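Local atomic coordinates of ornithine aminotransferase (Plasmodium falciparum, PDB entry 3LG0), a protein that catalyses the pyridoxal-5'-phosphate-dependent transfer of the delta-amino group of ornithine to 2-oxoglutarate, yielding L-glutamate gamma-semialdehyde and glutamate. Residues Phe101-Val106 against Val253-Ile258; Met108-Ala113 against Gly290-Gly295; Glu135-Ile140 against Asp191-Ala196; Ile141-Asn146 against Val177-Leu182. One frame throughout, in Å; residues are numbered along the deposited sequence.

Interaction 1: Phe101-Val106 against Val253-Ile258; sequences FGYDKV and VKPDVI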
loop_
_atom_site.group_PDB
_atom_site.type_symbol
_atom_site.label_atom_id
_atom_site.label_comp_id
_atom_site.label_asym_id
_atom_site.label_seq_id
_atom_site.Cartn_x
_atom_site.Cartn_y
_atom_site.Cartn_z
ATOM N N PHE A 101 20.673 7.123 8.554
ATOM C CA PHE A 101 20.127 6.788 9.869
ATOM C C PHE A 101 21.059 5.920 10.692
ATOM O O PHE A 101 20.858 5.752 11.899
ATOM C CB PHE A 101 18.748 6.115 9.739
ATOM C CG PHE A 101 17.649 7.061 9.318
ATOM C CD1 PHE A 101 16.993 7.846 10.250
ATOM C CD2 PHE A 101 17.290 7.175 7.986
ATOM C CE1 PHE A 101 15.981 8.723 9.860
ATOM C CE2 PHE A 101 16.291 8.044 7.588
ATOM C CZ PHE A 101 15.634 8.825 8.529
ATOM N N GLY A 102 22.067 5.359 10.035
ATOM C CA GLY A 102 23.048 4.549 10.719
ATOM C C GLY A 102 22.572 3.149 11.053
ATOM O O GLY A 102 22.704 2.689 12.191
ATOM N N TYR A 103 22.018 2.464 10.060
ATOM C CA TYR A 103 21.684 1.056 10.211
ATOM C C TYR A 103 22.272 0.293 9.036
ATOM O O TYR A 103 22.464 0.864 7.950
ATOM C CB TYR A 103 20.163 0.862 10.306
ATOM C CG TYR A 103 19.605 1.323 11.626
ATOM C CD1 TYR A 103 19.415 0.429 12.670
ATOM C CD2 TYR A 103 19.281 2.655 11.838
ATOM C CE1 TYR A 103 18.906 0.855 13.898
ATOM C CE2 TYR A 103 18.767 3.095 13.063
ATOM C CZ TYR A 103 18.588 2.188 14.089
ATOM O OH TYR A 103 18.091 2.605 15.307
ATOM N N ASP A 104 22.572 -0.987 9.258
ATOM C CA ASP A 104 23.143 -1.833 8.210
ATOM C C ASP A 104 22.208 -1.925 7.011
ATOM O O ASP A 104 22.642 -1.786 5.871
ATOM C CB ASP A 104 23.427 -3.245 8.727
ATOM C CG ASP A 104 24.522 -3.279 9.773
ATOM O OD1 ASP A 104 25.391 -2.404 9.757
ATOM O OD2 ASP A 104 24.513 -4.188 10.614
ATOM N N LYS A 105 20.924 -2.159 7.277
ATOM C CA LYS A 105 20.002 -2.501 6.207
ATOM C C LYS A 105 18.639 -1.818 6.289
ATOM O O LYS A 105 18.206 -1.368 7.347
ATOM C CB LYS A 105 19.861 -4.025 6.118
ATOM C CG LYS A 105 21.031 -4.684 5.369
ATOM C CD LYS A 105 20.905 -6.201 5.313
ATOM C CE LYS A 105 21.944 -6.802 4.375
ATOM N NZ LYS A 105 23.293 -6.239 4.676
ATOM N N VAL A 106 17.978 -1.725 5.142
ATOM C CA VAL A 106 16.631 -1.197 5.080
ATOM C C VAL A 106 15.775 -2.074 4.168
ATOM O O VAL A 106 16.271 -2.712 3.229
ATOM C CB VAL A 106 16.616 0.282 4.598
ATOM C CG1 VAL A 106 16.928 0.367 3.129
ATOM C CG2 VAL A 106 15.253 0.947 4.892
ATOM N N VAL A 253 18.608 7.616 22.880
ATOM C CA VAL A 253 18.680 6.166 22.707
ATOM C C VAL A 253 18.724 5.814 21.221
ATOM O O VAL A 253 18.328 6.619 20.377
ATOM C CB VAL A 253 17.503 5.451 23.378
ATOM C CG1 VAL A 253 17.545 5.663 24.883
ATOM C CG2 VAL A 253 16.183 5.947 22.810
ATOM N N LYS A 254 19.234 4.631 20.897
ATOM C CA LYS A 254 19.181 4.143 19.519
ATOM C C LYS A 254 18.477 2.794 19.489
ATOM O O LYS A 254 18.997 1.805 19.994
ATOM C CB LYS A 254 20.574 4.050 18.892
ATOM C CG LYS A 254 20.559 3.637 17.407
ATOM C CD LYS A 254 21.832 4.067 16.684
ATOM C CE LYS A 254 21.902 3.541 15.253
ATOM N NZ LYS A 254 22.355 2.107 15.164
ATOM N N PRO A 255 17.271 2.753 18.917
ATOM C CA PRO A 255 16.496 1.508 18.878
ATOM C C PRO A 255 17.171 0.467 17.978
ATOM O O PRO A 255 17.945 0.847 17.088
ATOM C CB PRO A 255 15.147 1.956 18.289
ATOM C CG PRO A 255 15.103 3.435 18.517
ATOM C CD PRO A 255 16.517 3.896 18.378
ATOM N N ASP A 256 16.891 -0.817 18.207
ATOM C CA ASP A 256 17.423 -1.874 17.343
ATOM C C ASP A 256 16.752 -1.832 15.973
ATOM O O ASP A 256 17.378 -2.123 14.952
ATOM C CB ASP A 256 17.186 -3.251 17.947
ATOM C CG ASP A 256 17.792 -3.394 19.318
ATOM O OD1 ASP A 256 19.034 -3.341 19.422
ATOM O OD2 ASP A 256 17.024 -3.555 20.291
ATOM N N VAL A 257 15.468 -1.476 15.968
ATOM C CA VAL A 257 14.675 -1.457 14.749
ATOM C C VAL A 257 13.867 -0.167 14.667
ATOM O O VAL A 257 13.227 0.240 15.634
ATOM C CB VAL A 257 13.738 -2.675 14.699
ATOM C CG1 VAL A 257 12.896 -2.646 13.432
ATOM C CG2 VAL A 257 14.551 -3.994 14.790
ATOM N N ILE A 258 13.918 0.491 13.520
ATOM C CA ILE A 258 13.131 1.700 13.279
ATOM C C ILE A 258 12.095 1.461 12.181
ATOM O O ILE A 258 12.420 0.855 11.157
ATOM C CB ILE A 258 14.026 2.860 12.834
ATOM C CG1 ILE A 258 15.082 3.162 13.893
ATOM C CG2 ILE A 258 13.181 4.117 12.552
ATOM C CD1 ILE A 258 14.557 3.920 15.077
#

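Interaction 2: Met108-Ala113 against Gly290-Gly295; sequences MMNTGA and GSTYGG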
loop_
_atom_site.group_PDB
_atom_site.type_symbol
_atom_site.label_atom_id
_atom_site.label_comp_id
_atom_site.label_asym_id
_atom_site.label_seq_id
_atom_site.Cartn_x
_atom_site.Cartn_y
_atom_site.Cartn_z
ATOM N N MET A 108 12.185 -1.631 2.024
ATOM C CA MET A 108 11.196 -0.654 1.542
ATOM C C MET A 108 9.839 -1.304 1.302
ATOM O O MET A 108 9.753 -2.346 0.667
ATOM C CB MET A 108 11.635 0.008 0.218
ATOM C CG MET A 108 12.987 0.681 0.231
ATOM S SD MET A 108 13.158 1.952 1.493
ATOM C CE MET A 108 12.146 3.264 0.804
ATOM N N MET A 109 8.778 -0.646 1.761
ATOM C CA MET A 109 7.424 -1.114 1.482
ATOM C C MET A 109 6.523 0.063 1.101
ATOM O O MET A 109 6.995 1.174 0.887
ATOM C CB MET A 109 6.892 -1.849 2.709
ATOM C CG MET A 109 7.985 -2.052 3.735
ATOM S SD MET A 109 7.580 -3.280 4.957
ATOM C CE MET A 109 7.097 -4.561 3.788
ATOM N N ASN A 110 5.225 -0.175 1.034
ATOM C CA ASN A 110 4.299 0.869 0.628
ATOM C C ASN A 110 3.644 1.604 1.800
ATOM O O ASN A 110 3.674 2.833 1.864
ATOM C CB ASN A 110 3.234 0.292 -0.287
ATOM C CG ASN A 110 3.816 -0.604 -1.364
ATOM O OD1 ASN A 110 4.541 -0.148 -2.245
ATOM N ND2 ASN A 110 3.469 -1.873 -1.314
ATOM N N THR A 111 3.060 0.864 2.732
ATOM C CA THR A 111 2.216 1.510 3.742
ATOM C C THR A 111 2.728 1.345 5.167
ATOM O O THR A 111 3.543 0.481 5.440
ATOM C CB THR A 111 0.775 0.980 3.676
ATOM O OG1 THR A 111 0.757 -0.397 4.071
ATOM C CG2 THR A 111 0.216 1.116 2.259
ATOM N N GLY A 112 2.239 2.185 6.065
ATOM C CA GLY A 112 2.538 2.042 7.473
ATOM C C GLY A 112 2.066 0.696 7.998
ATOM O O GLY A 112 2.743 0.078 8.801
ATOM N N ALA A 113 0.902 0.241 7.535
ATOM C CA ALA A 113 0.373 -1.033 7.987
ATOM C C ALA A 113 1.284 -2.186 7.548
ATOM O O ALA A 113 1.567 -3.099 8.326
ATOM C CB ALA A 113 -1.065 -1.225 7.491
ATOM N N GLY A 290 4.008 -12.379 -2.235
ATOM C CA GLY A 290 3.060 -11.780 -3.153
ATOM C C GLY A 290 3.706 -10.619 -3.886
ATOM O O GLY A 290 4.612 -9.964 -3.352
ATOM N N SER A 291 3.249 -10.373 -5.110
ATOM C CA SER A 291 3.752 -9.258 -5.903
ATOM C C SER A 291 3.551 -7.922 -5.166
ATOM O O SER A 291 2.657 -7.795 -4.321
ATOM C CB SER A 291 3.093 -9.236 -7.288
ATOM O OG SER A 291 1.690 -9.077 -7.188
ATOM N N THR A 292 4.393 -6.936 -5.489
ATOM C CA THR A 292 4.411 -5.681 -4.752
ATOM C C THR A 292 4.813 -4.453 -5.580
ATOM O O THR A 292 5.435 -4.534 -6.650
ATOM C CB THR A 292 5.364 -5.752 -3.511
ATOM O OG1 THR A 292 5.494 -7.102 -3.067
ATOM C CG2 THR A 292 4.849 -4.886 -2.350
ATOM N N TYR A 293 4.435 -3.310 -5.035
ATOM C CA TYR A 293 4.932 -2.019 -5.437
ATOM C C TYR A 293 6.081 -1.656 -4.526
ATOM O O TYR A 293 6.780 -0.680 -4.766
ATOM C CB TYR A 293 3.824 -0.965 -5.313
ATOM C CG TYR A 293 2.972 -0.872 -6.555
ATOM C CD1 TYR A 293 1.952 -1.783 -6.775
ATOM C CD2 TYR A 293 3.186 0.126 -7.508
ATOM C CE1 TYR A 293 1.165 -1.714 -7.915
ATOM C CE2 TYR A 293 2.396 0.204 -8.662
ATOM C CZ TYR A 293 1.390 -0.727 -8.853
ATOM O OH TYR A 293 0.577 -0.695 -9.970
ATOM N N GLY A 294 6.271 -2.442 -3.473
ATOM C CA GLY A 294 7.288 -2.139 -2.473
ATOM C C GLY A 294 8.677 -2.181 -3.079
ATOM O O GLY A 294 9.059 -3.177 -3.683
ATOM N N GLY A 295 9.430 -1.097 -2.931
ATOM C CA GLY A 295 10.778 -1.043 -3.483
ATOM C C GLY A 295 10.829 -0.728 -4.971
ATOM O O GLY A 295 11.863 -0.893 -5.602
HETATM O O HOH W 1 8.422 1.186 -1.564
#

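Interaction 3: Glu135-Ile140 against Asp191-Ala196; sequences ENSAKI and DPNVCA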
loop_
_atom_site.group_PDB
_atom_site.type_symbol
_atom_site.label_atom_id
_atom_site.label_comp_id
_atom_site.label_asym_id
_atom_site.label_seq_id
_atom_site.Cartn_x
_atom_site.Cartn_y
_atom_site.Cartn_z
ATOM N N GLU A 135 8.805 -22.631 19.285
ATOM C CA GLU A 135 8.028 -22.350 18.080
ATOM C C GLU A 135 6.613 -21.852 18.369
ATOM O O GLU A 135 5.985 -22.258 19.349
ATOM C CB GLU A 135 7.985 -23.584 17.181
ATOM C CG GLU A 135 9.365 -24.090 16.780
ATOM C CD GLU A 135 9.315 -25.412 16.032
ATOM O OE1 GLU A 135 8.270 -26.100 16.092
ATOM O OE2 GLU A 135 10.326 -25.764 15.387
ATOM N N ASN A 136 6.135 -20.957 17.505
ATOM C CA ASN A 136 4.755 -20.470 17.533
ATOM C C ASN A 136 4.363 -19.701 18.790
ATOM O O ASN A 136 3.187 -19.413 19.011
ATOM C CB ASN A 136 3.781 -21.622 17.281
ATOM C CG ASN A 136 3.639 -21.947 15.801
ATOM O OD1 ASN A 136 3.529 -21.044 14.963
ATOM N ND2 ASN A 136 3.637 -23.237 15.472
ATOM N N SER A 137 5.354 -19.343 19.599
ATOM C CA SER A 137 5.076 -18.706 20.878
ATOM C C SER A 137 5.888 -17.437 21.132
ATOM O O SER A 137 5.968 -16.966 22.268
ATOM C CB SER A 137 5.294 -19.699 22.019
ATOM O OG SER A 137 6.674 -19.974 22.187
ATOM N N ALA A 138 6.480 -16.871 20.086
ATOM C CA ALA A 138 7.176 -15.602 20.241
ATOM C C ALA A 138 6.149 -14.518 20.554
ATOM O O ALA A 138 5.139 -14.368 19.859
ATOM C CB ALA A 138 7.970 -15.261 18.997
ATOM N N LYS A 139 6.401 -13.775 21.619
ATOM C CA LYS A 139 5.471 -12.755 22.060
ATOM C C LYS A 139 6.030 -11.363 21.814
ATOM O O LYS A 139 7.218 -11.126 22.002
ATOM C CB LYS A 139 5.154 -12.938 23.547
ATOM C CG LYS A 139 4.246 -14.106 23.840
ATOM C CD LYS A 139 4.089 -14.321 25.339
ATOM C CE LYS A 139 3.176 -15.509 25.621
ATOM N NZ LYS A 139 3.640 -16.769 24.957
ATOM N N ILE A 140 5.166 -10.453 21.382
ATOM C CA ILE A 140 5.542 -9.058 21.206
ATOM C C ILE A 140 4.781 -8.187 22.202
ATOM O O ILE A 140 3.567 -8.312 22.378
ATOM C CB ILE A 140 5.236 -8.543 19.777
ATOM C CG1 ILE A 140 5.999 -9.343 18.726
ATOM C CG2 ILE A 140 5.551 -7.038 19.666
ATOM C CD1 ILE A 140 5.485 -9.108 17.298
ATOM N N ASP A 191 8.966 -12.687 30.918
ATOM C CA ASP A 191 8.612 -13.794 30.034
ATOM C C ASP A 191 9.725 -14.014 29.008
ATOM O O ASP A 191 10.079 -13.111 28.250
ATOM C CB ASP A 191 7.271 -13.520 29.351
ATOM C CG ASP A 191 6.670 -14.756 28.719
ATOM O OD1 ASP A 191 7.412 -15.738 28.505
ATOM O OD2 ASP A 191 5.452 -14.742 28.424
ATOM N N PRO A 192 10.317 -15.215 29.019
ATOM C CA PRO A 192 11.440 -15.572 28.146
ATOM C C PRO A 192 11.011 -15.642 26.684
ATOM O O PRO A 192 11.859 -15.607 25.794
ATOM C CB PRO A 192 11.821 -16.974 28.643
ATOM C CG PRO A 192 10.546 -17.499 29.256
ATOM C CD PRO A 192 10.018 -16.296 29.973
ATOM N N ASN A 193 9.707 -15.738 26.446
ATOM C CA ASN A 193 9.180 -15.849 25.093
ATOM C C ASN A 193 8.934 -14.504 24.404
ATOM O O ASN A 193 8.351 -14.446 23.326
ATOM C CB ASN A 193 7.900 -16.672 25.096
ATOM C CG ASN A 193 8.117 -18.061 25.634
ATOM O OD1 ASN A 193 9.137 -18.689 25.359
ATOM N ND2 ASN A 193 7.156 -18.553 26.405
ATOM N N VAL A 194 9.383 -13.426 25.025
ATOM C CA VAL A 194 9.241 -12.108 24.439
ATOM C C VAL A 194 10.404 -11.856 23.493
ATOM O O VAL A 194 11.562 -12.055 23.865
ATOM C CB VAL A 194 9.186 -11.020 25.530
ATOM C CG1 VAL A 194 9.218 -9.630 24.919
ATOM C CG2 VAL A 194 7.951 -11.213 26.386
ATOM N N CYS A 195 10.096 -11.434 22.267
ATOM C CA CYS A 195 11.139 -11.162 21.276
ATOM C C CYS A 195 11.337 -9.657 21.044
ATOM O O CYS A 195 12.429 -9.207 20.666
ATOM C CB CYS A 195 10.816 -11.866 19.949
ATOM S SG CYS A 195 9.213 -11.348 19.232
ATOM N N ALA A 196 10.280 -8.879 21.266
ATOM C CA ALA A 196 10.347 -7.448 20.980
ATOM C C ALA A 196 9.353 -6.604 21.761
ATOM O O ALA A 196 8.300 -7.073 22.188
ATOM C CB ALA A 196 10.189 -7.191 19.469
#

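Interaction 4: Ile141-Asn146 against Val177-Leu182; sequences IVCNNN and VPYDDL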
loop_
_atom_site.group_PDB
_atom_site.type_symbol
_atom_site.label_atom_id
_atom_site.label_comp_id
_atom_site.label_asym_id
_atom_site.label_seq_id
_atom_site.Cartn_x
_atom_site.Cartn_y
_atom_site.Cartn_z
ATOM N N ILE A 141 5.501 -7.293 22.848
ATOM C CA ILE A 141 4.876 -6.364 23.765
ATOM C C ILE A 141 4.535 -5.064 23.037
ATOM O O ILE A 141 5.373 -4.511 22.333
ATOM C CB ILE A 141 5.827 -6.063 24.939
ATOM C CG1 ILE A 141 6.117 -7.347 25.722
ATOM C CG2 ILE A 141 5.248 -4.974 25.835
ATOM C CD1 ILE A 141 7.283 -7.225 26.675
ATOM N N VAL A 142 3.306 -4.586 23.205
ATOM C CA VAL A 142 2.928 -3.278 22.691
ATOM C C VAL A 142 2.261 -2.457 23.771
ATOM O O VAL A 142 1.896 -2.978 24.824
ATOM C CB VAL A 142 1.963 -3.403 21.520
ATOM C CG1 VAL A 142 2.702 -3.915 20.299
ATOM C CG2 VAL A 142 0.807 -4.332 21.892
ATOM N N CYS A 143 2.101 -1.167 23.520
ATOM C CA CYS A 143 1.430 -0.327 24.497
ATOM C C CYS A 143 -0.071 -0.308 24.329
ATOM O O CYS A 143 -0.595 -0.590 23.252
ATOM C CB CYS A 143 1.990 1.071 24.503
ATOM S SG CYS A 143 3.618 1.058 25.181
ATOM N N ASN A 144 -0.743 0.062 25.413
ATOM C CA ASN A 144 -2.157 -0.230 25.604
ATOM C C ASN A 144 -3.148 0.514 24.709
ATOM O O ASN A 144 -3.948 -0.109 24.004
ATOM C CB ASN A 144 -2.529 -0.029 27.075
ATOM C CG ASN A 144 -3.292 -1.204 27.640
ATOM O OD1 ASN A 144 -4.124 -1.799 26.959
ATOM N ND2 ASN A 144 -2.999 -1.557 28.886
ATOM N N ASN A 145 -3.109 1.840 24.741
ATOM C CA ASN A 145 -4.178 2.620 24.117
ATOM C C ASN A 145 -3.882 2.990 22.682
ATOM O O ASN A 145 -4.752 3.456 21.948
ATOM C CB ASN A 145 -4.468 3.889 24.924
ATOM C CG ASN A 145 -5.291 3.615 26.166
ATOM O OD1 ASN A 145 -6.055 2.651 26.217
ATOM N ND2 ASN A 145 -5.145 4.468 27.176
ATOM N N ASN A 146 -2.641 2.779 22.279
ATOM C CA ASN A 146 -2.185 3.298 21.011
ATOM C C ASN A 146 -1.768 2.210 20.027
ATOM O O ASN A 146 -2.416 2.011 18.997
ATOM C CB ASN A 146 -1.046 4.282 21.254
ATOM C CG ASN A 146 -0.484 4.845 19.981
ATOM O OD1 ASN A 146 -0.925 5.899 19.517
ATOM N ND2 ASN A 146 0.496 4.144 19.396
ATOM N N VAL A 177 1.023 -3.487 27.687
ATOM C CA VAL A 177 1.364 -2.754 28.887
ATOM C C VAL A 177 0.984 -1.280 28.743
ATOM O O VAL A 177 0.863 -0.766 27.632
ATOM C CB VAL A 177 2.864 -2.827 29.172
ATOM C CG1 VAL A 177 3.293 -4.272 29.387
ATOM C CG2 VAL A 177 3.653 -2.170 28.037
ATOM N N PRO A 178 0.788 -0.594 29.872
ATOM C CA PRO A 178 0.528 0.846 29.809
ATOM C C PRO A 178 1.746 1.593 29.286
ATOM O O PRO A 178 2.875 1.168 29.523
ATOM C CB PRO A 178 0.278 1.220 31.276
ATOM C CG PRO A 178 -0.170 -0.055 31.917
ATOM C CD PRO A 178 0.608 -1.139 31.228
ATOM N N TYR A 179 1.503 2.695 28.584
ATOM C CA TYR A 179 2.550 3.583 28.115
ATOM C C TYR A 179 3.233 4.278 29.289
ATOM O O TYR A 179 2.598 4.571 30.300
ATOM C CB TYR A 179 1.935 4.651 27.195
ATOM C CG TYR A 179 2.943 5.428 26.366
ATOM C CD1 TYR A 179 3.664 4.807 25.349
ATOM C CD2 TYR A 179 3.147 6.773 26.579
ATOM C CE1 TYR A 179 4.580 5.509 24.589
ATOM C CE2 TYR A 179 4.049 7.482 25.823
ATOM C CZ TYR A 179 4.767 6.847 24.831
ATOM O OH TYR A 179 5.673 7.559 24.069
ATOM N N ASP A 180 4.526 4.549 29.141
ATOM C CA ASP A 180 5.271 5.362 30.101
ATOM C C ASP A 180 5.328 4.726 31.492
ATOM O O ASP A 180 5.447 5.428 32.499
ATOM C CB ASP A 180 4.665 6.757 30.203
ATOM C CG ASP A 180 5.663 7.793 30.693
ATOM O OD1 ASP A 180 6.809 7.419 31.014
ATOM O OD2 ASP A 180 5.308 8.990 30.743
ATOM N N ASP A 181 5.241 3.396 31.532
ATOM C CA ASP A 181 5.277 2.645 32.777
ATOM C C ASP A 181 6.399 1.598 32.756
ATOM O O ASP A 181 6.180 0.454 32.349
ATOM C CB ASP A 181 3.922 1.975 33.011
ATOM C CG ASP A 181 3.851 1.233 34.337
ATOM O OD1 ASP A 181 4.900 1.099 35.004
ATOM O OD2 ASP A 181 2.740 0.782 34.710
ATOM N N LEU A 182 7.592 1.994 33.198
ATOM C CA LEU A 182 8.755 1.102 33.196
ATOM C C LEU A 182 8.552 -0.154 34.049
ATOM O O LEU A 182 9.112 -1.214 33.758
ATOM C CB LEU A 182 10.002 1.853 33.652
ATOM C CG LEU A 182 10.523 2.907 32.678
ATOM C CD1 LEU A 182 11.590 3.749 33.325
ATOM C CD2 LEU A 182 11.059 2.244 31.426
#

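Interaction 1: Phe101-Val106 against Val253-Ile258
Tyr103, just after helix 88-101, reaches to the loop that leads into strand 257-260. Its CG stands anti to the carbonyl carbon, which sends the buried ring toward Val253-Ile258, and packing is tightest around the phenol tip. There Tyr103 OH donates a short 2.5 Å hydrogen bond to Pro255 O. The oxygen lies at the ring edge, in the ring plane, yet the hydroxyl meets the carbonyl from 27° above the carbonyl's own plane. The side chains of Tyr103 and Ile258 cross at about a right angle, with Ile258 CG1 3.6 Å from Tyr103 CZ, so an aliphatic branch packs beside the hydroxyl. Pro255 sets its CD 3.7 Å from Tyr103 OH, and the proline ring also packs on Phe230 and Ala232 of strand 229-233.

The looser, solvent-facing side belongs to Lys254. Its chain runs extended from the backbone and then bends at chi4 (-80°), turning NZ over one face of the Tyr103 ring. NZ sits 4.0 Å from the centroid of that ring and 17° off its normal, a cation-pi contact, and CE adds a CH-pi contact over the same face. Lys254 NZ also donates to Gly102 O at 3.0 Å, nearly along the C=O axis. Gly102 has the positive phi that glycine readily adopts where a chain leaves a helix. An ammonium group held between a pi face and a carbonyl just past a helix C-terminus should be favoured in its charged form, while the phenol donates a hydrogen bond to the carbonyl oxygen of buried Pro255.

Interaction 2: Met108-Ala113 against Gly290-Gly295
Close backbone packing brings the end of strand 105-109 against the loop Gly290-Gly295, the touching parts running 132° apart. Met109 CA lies 4.1 Å from Gly294 CA, an approach that suits a residue without a side chain, since Thr292 CG2 already occupies the neighbouring space. Gly295 follows with a positive phi, a conformation easy for glycine, and Met108 CB rests 3.9 Å from Gly295 CA. Beyond CB the methionine bends at chi2 and chi3 and leads off to Leu90, Cys93 and Leu97 of helix 88-101, a path suited to its flexible chain.

Asn110, its CG anti to the carbonyl carbon, meets the loop by van der Waals contact. OD1 nestles 3.3 Å from Tyr293 CB, and it lies 3.1 Å from Gly294 N at an angle too poor for a hydrogen bond. Asn110 ND2 faces the methyl of Thr292, with CG2 3.5 Å away, the two side chains crossing obliquely.

Thr111 forms the N-cap of helix 112-129, its OG1 accepting from Glu114 N. This strand-loop-helix unit belongs to the large domain of fold-type I aminotransferases, in which the start of such a helix commonly faces the cofactor phosphate. The opposing loop reaches across the dimer: Ser291 OG hydrogen-bonds Lys262 NZ of the second subunit, the lysine that by similarity carries pyridoxal phosphate.

One water makes the bridging hydrogen bonds between the two segments. It donates to Met109 O at 2.8 Å and accepts from Gly295 N, also at 2.8 Å.

Interaction 3: Glu135-Ile140 against Asp191-Ala196
Lys139 has CG anti to its carbonyl carbon (chi1 -74°) and stays extended until a bend at chi4, so its chain passes across the side chain of Asp191. Cys195 puts SG between the backbone N and the carbonyl carbon (chi1 59°), a crowded position open to a small thiol, and thereby brings the sulfur to the neighbouring strand. Cys195 SG comes 3.8 Å from Ile140 CG1 and 4.1 Å from Ala138 CB. Cys123 of helix 112-129 packs on Cys195 from outside the pair.

Two fairly straight backbone bonds grip Lys139 on both its backbone polar atoms. Its N donates to Asn193 O at 2.7 Å, lying in the plane of that carbonyl, and its O accepts from Cys195 N at 2.9 Å. Val194, the partner between, therefore pairs with Lys139 in parallel register.

The turn before the strand is held from within. Asp191 OD1 accepts from Asn193 N (3.1 Å), approached from above the carboxylate plane, which makes an Asx turn within a type I beta turn. Asp191 OD2 touches Lys139 CD at 3.4 Å, the chains crossing at about a right angle. Lys139 NZ remains 4.4 Å from Asp191 OD2, beyond a salt bridge, though the opposite charges probably attract.

Neighbouring parallel strands 139-143 and 194-199, with a helix packed on one side, are typical of the mostly parallel seven-stranded sheet of fold-type I pyridoxal-phosphate enzymes.

Interaction 4: Ile141-Asn146 against Val177-Leu182
Parallel strand pairing at the border of the large-domain sheet of this fold-type I enzyme joins strand 139-143 to strand 174-177, an outermost strand within the chain. From here the chain passes through helix 182-189 to strand 194-199, a beta-alpha-beta crossover that steps over strand 139-143.

Backbone bonding sets the register. Val177 N donates to Val142 O at 3.0 Å, nearly along the C=O axis, so Cys143 and Val177 are bridge partners. Val177 O lies 3.2 Å from Cys143 CA, a CA-H...O contact, and Asn144 CB follows at 3.5 Å from the same oxygen.

A type II turn from Pro178 to Asp181 then ends the strand. Asp180 takes the positive phi required at its third position, and Asp181 caps helix 182-189 through OD1, which accepts from Ala184 N.

Apolar packing uses branched side chains. Val177 holds CG2 in the crowded place between backbone N and carbonyl carbon, and this methyl meets Ile141 CG2 at 3.9 Å, the two residues crossing obliquely. Glu188 of helix 182-189 touches both.

Sulfur-aromatic contact adds a softer partner. Tyr179 has CG anti to its backbone N (chi1 -166°), and its hydroxyl hydrogen-bonds Glu200 O, which probably helps fix the ring. Cys143 SG approaches the edge of that ring in plane, 82° off the normal, and comes within 3.8 Å of Tyr179 CD1.

All four contacts involve one seven-stranded sheet. Interactions 3 and 4 share strand 139-143 and touch directly: Ala196 O lies 2.9 Å from Ile141 N, probably a hydrogen bond, and Val194 CG1 packs 3.6 Å from Ile141 CD1. Interactions 1 and 2 both use strand 105-109, an outermost strand of the sheet within the chain, with centres about 19 Å apart. Interaction 2 lies closest to the cofactor lysine, Lys262 by similarity: Ser291 hydrogen-bonds that of the second subunit, and Asn110 is about 11 Å, side chain to side chain, from Lys262 of its own chain. The side chain of Phe101 in interaction 1 is about 12 Å from that of Lys262. Interactions 3 and 4 lie away from this site.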